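Local coordinates for protein argininosuccinate lyase (Chelativorans sp., PDB 6G3D) that probably cleaves argininosuccinate into fumarate and L-arginine, the last step of arginine biosynthesis, as a homotetrameric lyase of the fumarase/aspartase superfamily, at residues S228-A233 / I316-S321. Numbering follows the deposited sequence.
Sequences SIEGVA and IEYQYS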
loop_
_atom_site.group_PDB
_atom_site.type_symbol
_atom_site.label_atom_id
_atom_site.label_comp_id
_atom_site.label_asym_id
_atom_site.label_seq_id
_atom_site.Cartn_x
_atom_site.Cartn_y
_atom_site.Cartn_z
ATOM N N SER A 228 -21.322 -5.441 22.019
ATOM C CA SER A 228 -22.164 -5.587 20.836
ATOM C C SER A 228 -21.733 -4.664 19.704
ATOM O O SER A 228 -21.899 -5.014 18.530
ATOM C CB SER A 228 -23.627 -5.339 21.206
ATOM O OG SER A 228 -23.812 -4.025 21.701
ATOM N N ILE A 229 -21.197 -3.485 20.023
ATOM C CA ILE A 229 -20.638 -2.627 18.980
ATOM C C ILE A 229 -19.448 -3.313 18.327
ATOM O O ILE A 229 -19.360 -3.410 17.097
ATOM C CB ILE A 229 -20.247 -1.252 19.551
ATOM C CG1 ILE A 229 -21.484 -0.484 20.017
ATOM C CG2 ILE A 229 -19.481 -0.445 18.511
ATOM C CD1 ILE A 229 -21.192 0.559 21.069
ATOM N N GLU A 230 -18.520 -3.811 19.149
ATOM C CA GLU A 230 -17.377 -4.556 18.633
ATOM C C GLU A 230 -17.818 -5.764 17.818
ATOM O O GLU A 230 -17.104 -6.192 16.904
ATOM C CB GLU A 230 -16.479 -4.992 19.794
ATOM C CG GLU A 230 -15.239 -5.796 19.406
ATOM C CD GLU A 230 -14.184 -4.980 18.670
ATOM O OE1 GLU A 230 -14.452 -3.815 18.303
ATOM O OE2 GLU A 230 -13.072 -5.505 18.457
ATOM N N GLY A 231 -18.993 -6.317 18.124
ATOM C CA GLY A 231 -19.465 -7.483 17.398
ATOM C C GLY A 231 -19.723 -7.206 15.929
ATOM O O GLY A 231 -19.449 -8.050 15.073
ATOM N N VAL A 232 -20.241 -6.020 15.614
ATOM C CA VAL A 232 -20.611 -5.700 14.240
ATOM C C VAL A 232 -19.577 -4.774 13.611
ATOM O O VAL A 232 -19.398 -4.770 12.387
ATOM C CB VAL A 232 -22.017 -5.075 14.174
ATOM C CG1 VAL A 232 -23.067 -6.082 14.618
ATOM C CG2 VAL A 232 -22.084 -3.809 15.018
ATOM N N ALA A 233 -18.888 -3.984 14.435
ATOM C CA ALA A 233 -17.910 -3.030 13.929
ATOM C C ALA A 233 -16.495 -3.586 13.882
ATOM O O ALA A 233 -15.667 -3.068 13.123
ATOM C CB ALA A 233 -17.917 -1.757 14.782
ATOM N N ILE A 316 -13.531 5.265 8.199
ATOM C CA ILE A 316 -14.869 5.213 8.755
ATOM C C ILE A 316 -14.801 5.538 10.244
ATOM O O ILE A 316 -13.753 5.894 10.779
ATOM C CB ILE A 316 -15.539 3.843 8.522
ATOM C CG1 ILE A 316 -14.724 2.740 9.200
ATOM C CG2 ILE A 316 -15.669 3.555 7.034
ATOM C CD1 ILE A 316 -15.358 1.370 9.125
ATOM N N GLU A 317 -15.949 5.421 10.903
ATOM C CA GLU A 317 -16.056 5.503 12.348
ATOM C C GLU A 317 -16.062 4.088 12.914
ATOM O O GLU A 317 -16.022 3.099 12.177
ATOM C CB GLU A 317 -17.311 6.281 12.753
ATOM C CG GLU A 317 -17.298 7.754 12.354
ATOM C CD GLU A 317 -17.456 7.975 10.858
ATOM O OE1 GLU A 317 -18.399 7.414 10.264
ATOM O OE2 GLU A 317 -16.635 8.715 10.277
ATOM N N TYR A 318 -16.115 3.973 14.238
ATOM C CA TYR A 318 -16.142 2.646 14.850
ATOM C C TYR A 318 -17.587 2.147 14.898
ATOM O O TYR A 318 -18.212 2.003 15.950
ATOM C CB TYR A 318 -15.489 2.660 16.223
ATOM C CG TYR A 318 -14.787 1.355 16.486
ATOM C CD1 TYR A 318 -13.513 1.122 15.989
ATOM C CD2 TYR A 318 -15.419 0.334 17.176
ATOM C CE1 TYR A 318 -12.875 -0.076 16.204
ATOM C CE2 TYR A 318 -14.788 -0.869 17.395
ATOM C CZ TYR A 318 -13.518 -1.068 16.907
ATOM O OH TYR A 318 -12.891 -2.269 17.125
ATOM N N GLN A 319 -18.113 1.889 13.704
ATOM C CA GLN A 319 -19.493 1.476 13.520
ATOM C C GLN A 319 -19.521 0.278 12.590
ATOM O O GLN A 319 -18.525 -0.048 11.938
ATOM C CB GLN A 319 -20.339 2.593 12.904
ATOM C CG GLN A 319 -20.296 3.914 13.630
ATOM C CD GLN A 319 -20.829 5.037 12.772
ATOM O OE1 GLN A 319 -21.396 4.799 11.706
ATOM N NE2 GLN A 319 -20.658 6.268 13.232
ATOM N N TYR A 320 -20.675 -0.381 12.528
ATOM C CA TYR A 320 -20.935 -1.227 11.378
ATOM C C TYR A 320 -20.949 -0.350 10.138
ATOM O O TYR A 320 -21.477 0.762 10.153
ATOM C CB TYR A 320 -22.265 -1.967 11.505
ATOM C CG TYR A 320 -22.677 -2.582 10.187
ATOM C CD1 TYR A 320 -22.166 -3.808 9.788
ATOM C CD2 TYR A 320 -23.547 -1.922 9.323
ATOM C CE1 TYR A 320 -22.520 -4.367 8.577
ATOM C CE2 TYR A 320 -23.904 -2.472 8.110
ATOM C CZ TYR A 320 -23.391 -3.696 7.743
ATOM O OH TYR A 320 -23.746 -4.251 6.536
ATOM N N SER A 321 -20.361 -0.848 9.059
ATOM C CA SER A 321 -20.269 -0.068 7.837
ATOM C C SER A 321 -20.177 -1.015 6.655
ATOM O O SER A 321 -19.421 -1.988 6.707
ATOM C CB SER A 321 -19.053 0.863 7.874
ATOM O OG SER A 321 -18.823 1.449 6.604
#
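The phenol of Tyr318 reaches across the short helix 228-233 and ends at the carboxylate of Glu230, packing the loop between helices 303-314 and 329-348 of this largely helical fumarase/aspartase fold against that helix. Tyr318 sits at the centre of an inverse gamma turn. Tyr318 OH donates a notably short hydrogen bond of 2.5 Å to Glu230 OE1, which lies at the ring edge; carboxylate and ring are nearly coplanar, 3° apart. Glu230 has CG anti to its backbone N (chi1 180°) and then bends at chi2 (70°), which brings the carboxylate up to the phenol, while OE2 forms a salt bridge with Lys181 of a second subunit. A phenylalanine in place of Tyr318 would probably leave OE1 without this donor and let the carboxylate turn about its salt bridge. Nearer the backbone, Ala233 CB lies obliquely to the ring, 4.0 Å from Tyr318 CD2, and also meets Gln319 O at 3.4 Å. Val232 crosses Tyr320 at about a right angle, its CG2 4.0 Å from Tyr320 CB. Tyr320 also touches Asn113, a succinate-binding residue, which places this packing next to the succinate site, probably part of the active site. Val232 O, hydrogen-bonded to Arg324 NH1, lies at the edge of the Tyr320 ring, 3.9 Å from CD1.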